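Long-range contacts in lectin 2 (Agrocybe aegerita, PDB 4TQJ), which specifically recognises and binds glycans that carry a non-reducing terminal N-acetylglucosamine: residues D27-I31 against P40-V44; T56-L62 against P391-W397. The protein carries 1 engineered substitution. All blocks are in the same frame, centred on the assembly; numbering follows the deposited sequence.

Contact 1 of 2, residues D27-I31 against P40-V44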
loop_
_atom_site.group_PDB
_atom_site.type_symbol
_atom_site.label_atom_id
_atom_site.label_comp_id
_atom_site.label_asym_id
_atom_site.label_seq_id
_atom_site.Cartn_x
_atom_site.Cartn_y
_atom_site.Cartn_z
ATOM N N ASP A 27 -21.150 -9.152 -11.472
ATOM C CA ASP A 27 -22.025 -8.692 -10.397
ATOM C C ASP A 27 -21.471 -7.474 -9.666
ATOM O O ASP A 27 -22.023 -7.036 -8.649
ATOM C CB ASP A 27 -22.300 -9.822 -9.397
ATOM C CG ASP A 27 -22.884 -11.076 -10.057
ATOM O OD1 ASP A 27 -23.658 -10.971 -11.031
ATOM O OD2 ASP A 27 -22.574 -12.179 -9.575
ATOM N N GLY A 28 -20.379 -6.924 -10.180
ATOM C CA GLY A 28 -19.804 -5.733 -9.588
ATOM C C GLY A 28 -18.295 -5.779 -9.571
ATOM O O GLY A 28 -17.687 -6.714 -10.083
ATOM N N VAL A 29 -17.703 -4.766 -8.963
ATOM C CA VAL A 29 -16.258 -4.615 -8.906
ATOM C C VAL A 29 -15.653 -5.546 -7.858
ATOM O O VAL A 29 -15.978 -5.467 -6.672
ATOM C CB VAL A 29 -15.898 -3.162 -8.567
ATOM C CG1 VAL A 29 -14.386 -2.937 -8.641
ATOM C CG2 VAL A 29 -16.640 -2.212 -9.497
ATOM N N VAL A 30 -14.780 -6.440 -8.306
ATOM C CA VAL A 30 -14.110 -7.372 -7.415
ATOM C C VAL A 30 -12.654 -6.959 -7.245
ATOM O O VAL A 30 -11.937 -6.816 -8.228
ATOM C CB VAL A 30 -14.163 -8.798 -7.969
ATOM C CG1 VAL A 30 -13.632 -9.769 -6.945
ATOM C CG2 VAL A 30 -15.597 -9.146 -8.359
ATOM N N ILE A 31 -12.235 -6.720 -6.005
ATOM C CA ILE A 31 -10.859 -6.340 -5.738
ATOM C C ILE A 31 -10.069 -7.536 -5.249
ATOM O O ILE A 31 -10.483 -8.221 -4.312
ATOM C CB ILE A 31 -10.757 -5.225 -4.670
ATOM C CG1 ILE A 31 -11.580 -4.009 -5.079
ATOM C CG2 ILE A 31 -9.303 -4.821 -4.455
ATOM C CD1 ILE A 31 -11.107 -3.330 -6.372
ATOM N N PRO A 40 -10.855 -12.522 -3.346
ATOM C CA PRO A 40 -11.628 -11.543 -4.114
ATOM C C PRO A 40 -12.628 -10.863 -3.188
ATOM O O PRO A 40 -13.278 -11.545 -2.402
ATOM C CB PRO A 40 -12.367 -12.410 -5.134
ATOM C CG PRO A 40 -12.528 -13.737 -4.449
ATOM C CD PRO A 40 -11.258 -13.909 -3.640
ATOM N N PHE A 41 -12.729 -9.540 -3.270
ATOM C CA PHE A 41 -13.619 -8.776 -2.410
ATOM C C PHE A 41 -14.602 -7.976 -3.256
ATOM O O PHE A 41 -14.208 -7.087 -4.009
ATOM C CB PHE A 41 -12.793 -7.851 -1.511
ATOM C CG PHE A 41 -13.614 -6.920 -0.671
ATOM C CD1 PHE A 41 -13.377 -5.552 -0.702
ATOM C CD2 PHE A 41 -14.608 -7.408 0.167
ATOM C CE1 PHE A 41 -14.125 -4.682 0.086
ATOM C CE2 PHE A 41 -15.369 -6.544 0.951
ATOM C CZ PHE A 41 -15.128 -5.184 0.908
ATOM N N LEU A 42 -15.888 -8.291 -3.142
ATOM C CA LEU A 42 -16.900 -7.540 -3.877
ATOM C C LEU A 42 -17.059 -6.146 -3.280
ATOM O O LEU A 42 -17.827 -5.954 -2.340
ATOM C CB LEU A 42 -18.233 -8.277 -3.870
ATOM C CG LEU A 42 -19.361 -7.623 -4.672
ATOM C CD1 LEU A 42 -18.952 -7.459 -6.126
ATOM C CD2 LEU A 42 -20.646 -8.447 -4.569
ATOM N N ALA A 43 -16.337 -5.174 -3.836
ATOM C CA ALA A 43 -16.259 -3.847 -3.229
ATOM C C ALA A 43 -17.404 -2.887 -3.587
ATOM O O ALA A 43 -17.732 -2.006 -2.792
ATOM C CB ALA A 43 -14.900 -3.199 -3.530
ATOM N N VAL A 44 -17.996 -3.055 -4.772
ATOM C CA VAL A 44 -19.054 -2.164 -5.253
ATOM C C VAL A 44 -20.024 -2.908 -6.158
ATOM O O VAL A 44 -19.614 -3.486 -7.176
ATOM C CB VAL A 44 -18.476 -0.985 -6.078
ATOM C CG1 VAL A 44 -19.602 -0.127 -6.646
ATOM C CG2 VAL A 44 -17.541 -0.149 -5.233
#
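Four backbone hydrogen bonds knit these antiparallel strands together. Ile31 and Phe41 form a reciprocal pair, Ile31 N to Phe41 O and Phe41 N to Ile31 O, each 2.8 Å. Val29 N reaches Val44 O at 2.9 Å, but Val29 O accepts from Ala43 N, also at 2.9 Å. This shift by one residue is a beta bulge: Ala43, with psi at -29°, is the extra residue between Leu42, opposite Val30, and Val44, opposite Val29. CA-H...O contacts add to the ladder, among them Gly28 CA to Val44 O (3.3 Å); a CB on Gly28 would clash with that same oxygen. Side chains separate onto two faces. Val30 packs CG1 on Pro40 CB (3.4 Å), with Leu42 on the same face, whereas Val29 and Val44 share the other (CG2 to CB, 4.1 Å). There the bulge brings Ala43 CB to 3.8 Å from Ile31 CG1. Phe41 also packs on Arg16 of the second subunit. The arrangement is a bulged beta hairpin, the outer two strands of a four-stranded beta-propeller blade.

Contact 2 of 2, residues T56-L62 against P391-W397; sequences TTKHVRL and PETTVCW
Trp397 NE1 donates to Arg61 O at 2.8 Å (165° at the hydrogen), and Thr56 OG1, with chi1 p, donates to Glu392 O at 2.8 Å. These bonds join the innermost strands of adjacent beta-propeller blades and the turns leading into them. Each segment opens with two residues near phi -60 to -85°, psi -15 to -25°, continues through one near phi -126°, psi -13 to -20°, and then becomes extended. Strands 60-62 and 395-397 run roughly parallel (29°) with axes 8.4 Å apart, so side chains and water span the gap. One water bridges Thr56 N (3.0 Å) and Glu392 O (2.8 Å); two more link Arg61 NH1 (3.1 Å) and NH2 (2.8 Å) to Thr393 O, at 2.6 and 2.8 Å. Arg61, chi1 to chi3 m, t, m, also binds Phe47 O through NH1. Val395 (chi1 t) lays CG2 over one face of the guanidinium, 3.8 Å from NH2. Trp397, chi1 m and chi2 120°, points toward strand 60-62, where its CZ2 lies 4.1 Å from Leu62 CD2.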
loop_
_atom_site.group_PDB
_atom_site.type_symbol
_atom_site.label_atom_id
_atom_site.label_comp_id
_atom_site.label_asym_id
_atom_site.label_seq_id
_atom_site.Cartn_x
_atom_site.Cartn_y
_atom_site.Cartn_z
ATOM N N THR A 56 -19.212 -3.511 -22.207
ATOM C CA THR A 56 -17.916 -3.263 -22.817
ATOM C C THR A 56 -18.081 -2.566 -24.165
ATOM O O THR A 56 -17.161 -1.907 -24.639
ATOM C CB THR A 56 -17.105 -4.557 -23.005
ATOM O OG1 THR A 56 -17.807 -5.433 -23.894
ATOM C CG2 THR A 56 -16.875 -5.259 -21.658
ATOM N N THR A 57 -19.259 -2.697 -24.773
ATOM C CA THR A 57 -19.474 -2.115 -26.097
ATOM C C THR A 57 -19.837 -0.639 -26.027
ATOM O O THR A 57 -19.763 0.056 -27.034
ATOM C CB THR A 57 -20.571 -2.842 -26.891
ATOM O OG1 THR A 57 -21.790 -2.811 -26.148
ATOM C CG2 THR A 57 -20.180 -4.281 -27.155
ATOM N N LYS A 58 -20.228 -0.158 -24.851
ATOM C CA LYS A 58 -20.707 1.217 -24.726
ATOM C C LYS A 58 -19.994 2.044 -23.660
ATOM O O LYS A 58 -20.052 3.267 -23.688
ATOM C CB LYS A 58 -22.210 1.238 -24.421
ATOM C CG LYS A 58 -23.085 0.662 -25.520
ATOM C CD LYS A 58 -24.572 0.694 -25.136
ATOM C CE LYS A 58 -25.027 2.097 -24.743
ATOM N NZ LYS A 58 -26.517 2.246 -24.739
ATOM N N HIS A 59 -19.340 1.377 -22.713
ATOM C CA HIS A 59 -18.793 2.069 -21.561
ATOM C C HIS A 59 -17.317 1.786 -21.345
ATOM O O HIS A 59 -16.777 0.808 -21.856
ATOM C CB HIS A 59 -19.592 1.720 -20.306
ATOM C CG HIS A 59 -21.071 1.798 -20.503
ATOM N ND1 HIS A 59 -21.891 0.690 -20.438
ATOM C CD2 HIS A 59 -21.880 2.846 -20.789
ATOM C CE1 HIS A 59 -23.139 1.054 -20.667
ATOM N NE2 HIS A 59 -23.162 2.358 -20.880
ATOM N N VAL A 60 -16.689 2.659 -20.567
ATOM C CA VAL A 60 -15.276 2.580 -20.238
ATOM C C VAL A 60 -15.146 2.495 -18.721
ATOM O O VAL A 60 -15.735 3.309 -17.988
ATOM C CB VAL A 60 -14.525 3.826 -20.786
ATOM C CG1 VAL A 60 -13.084 3.863 -20.314
ATOM C CG2 VAL A 60 -14.582 3.829 -22.298
ATOM N N ARG A 61 -14.392 1.507 -18.240
ATOM C CA ARG A 61 -14.229 1.321 -16.796
ATOM C C ARG A 61 -12.759 1.235 -16.375
ATOM O O ARG A 61 -12.021 0.356 -16.837
ATOM C CB ARG A 61 -15.008 0.081 -16.344
ATOM C CG ARG A 61 -16.520 0.312 -16.288
ATOM C CD ARG A 61 -17.292 -0.997 -16.202
ATOM N NE ARG A 61 -17.335 -1.696 -17.490
ATOM C CZ ARG A 61 -17.909 -2.878 -17.678
ATOM N NH1 ARG A 61 -18.494 -3.494 -16.655
ATOM N NH2 ARG A 61 -17.894 -3.444 -18.879
ATOM N N LEU A 62 -12.344 2.150 -15.492
ATOM C CA LEU A 62 -10.936 2.325 -15.158
ATOM C C LEU A 62 -10.710 2.522 -13.657
ATOM O O LEU A 62 -11.660 2.513 -12.881
ATOM C CB LEU A 62 -10.360 3.521 -15.929
ATOM C CG LEU A 62 -10.443 3.480 -17.470
ATOM C CD1 LEU A 62 -10.125 4.841 -18.062
ATOM C CD2 LEU A 62 -9.546 2.399 -18.063
ATOM N N PRO A 391 -14.211 -11.951 -21.536
ATOM C CA PRO A 391 -13.750 -10.649 -22.043
ATOM C C PRO A 391 -14.887 -9.838 -22.653
ATOM O O PRO A 391 -14.799 -8.616 -22.680
ATOM C CB PRO A 391 -12.729 -11.041 -23.118
ATOM C CG PRO A 391 -12.178 -12.346 -22.621
ATOM C CD PRO A 391 -13.368 -13.060 -22.017
ATOM N N GLU A 392 -15.945 -10.501 -23.116
ATOM C CA GLU A 392 -17.076 -9.782 -23.695
ATOM C C GLU A 392 -17.901 -9.012 -22.661
ATOM O O GLU A 392 -18.561 -8.016 -22.989
ATOM C CB GLU A 392 -17.996 -10.746 -24.454
ATOM C CG GLU A 392 -17.390 -11.324 -25.704
ATOM C CD GLU A 392 -16.451 -12.486 -25.426
ATOM O OE1 GLU A 392 -16.491 -13.050 -24.308
ATOM O OE2 GLU A 392 -15.664 -12.833 -26.335
ATOM N N THR A 393 -17.854 -9.474 -21.415
ATOM C CA THR A 393 -18.783 -9.022 -20.387
ATOM C C THR A 393 -18.087 -8.494 -19.128
ATOM O O THR A 393 -18.721 -7.884 -18.272
ATOM C CB THR A 393 -19.687 -10.189 -19.973
ATOM O OG1 THR A 393 -18.865 -11.293 -19.581
ATOM C CG2 THR A 393 -20.555 -10.630 -21.145
ATOM N N THR A 394 -16.791 -8.748 -19.005
ATOM C CA THR A 394 -16.025 -8.311 -17.840
ATOM C C THR A 394 -14.783 -7.559 -18.298
ATOM O O THR A 394 -14.356 -7.709 -19.435
ATOM C CB THR A 394 -15.575 -9.494 -16.973
ATOM O OG1 THR A 394 -14.756 -10.384 -17.752
ATOM C CG2 THR A 394 -16.792 -10.250 -16.412
ATOM N N VAL A 395 -14.227 -6.741 -17.408
ATOM C CA VAL A 395 -12.953 -6.074 -17.628
ATOM C C VAL A 395 -12.074 -6.379 -16.425
ATOM O O VAL A 395 -12.537 -6.319 -15.285
ATOM C CB VAL A 395 -13.128 -4.544 -17.711
ATOM C CG1 VAL A 395 -11.794 -3.867 -18.059
ATOM C CG2 VAL A 395 -14.195 -4.186 -18.704
ATOM N N CYS A 396 -10.819 -6.736 -16.666
ATOM C CA CYS A 396 -9.862 -6.896 -15.574
ATOM C C CYS A 396 -8.614 -6.101 -15.841
ATOM O O CYS A 396 -8.106 -6.074 -16.965
ATOM C CB CYS A 396 -9.435 -8.348 -15.422
ATOM S SG CYS A 396 -10.669 -9.393 -14.763
ATOM N N TRP A 397 -8.099 -5.481 -14.794
ATOM C CA TRP A 397 -6.881 -4.712 -14.891
ATOM C C TRP A 397 -5.985 -5.064 -13.707
ATOM O O TRP A 397 -6.471 -5.462 -12.639
ATOM C CB TRP A 397 -7.183 -3.217 -14.781
ATOM C CG TRP A 397 -8.122 -2.596 -15.791
ATOM C CD1 TRP A 397 -9.303 -1.954 -15.520
ATOM C CD2 TRP A 397 -7.927 -2.485 -17.209
ATOM N NE1 TRP A 397 -9.857 -1.468 -16.677
ATOM C CE2 TRP A 397 -9.034 -1.780 -17.729
ATOM C CE3 TRP A 397 -6.927 -2.917 -18.090
ATOM C CZ2 TRP A 397 -9.172 -1.505 -19.086
ATOM C CZ3 TRP A 397 -7.066 -2.647 -19.437
ATOM C CH2 TRP A 397 -8.181 -1.950 -19.924
HETATM O O HOH W 1 -20.525 -6.173 -22.074
HETATM O O HOH W 2 -19.028 -6.470 -16.083
HETATM O O HOH W 3 -19.881 -5.414 -18.992
#

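In the fold
Both contacts involve the four-stranded sheet ordered 41-44, 28-32, 20-25, 395-399, one of seven blades. Contact 1 works within this blade at its outer edge; contact 2 starts from its innermost strand and crosses to the next blade. Their centres lie about 21 and 14 Å, respectively, from the centre of the chain. Their chemistry differs accordingly: a backbone ladder, interrupted by a bulge, in a local hairpin, against side-chain-to-carbonyl bonds and bridging waters between separate sheets. Both are partly buried, with centres about 14 Å and nearest atoms about 7 Å apart. Strand 395-399 closes the ring by pairing with N-terminal strand 20-25, the "Velcro" of propellers; contact 2 ties that closing strand to the neighbouring blade.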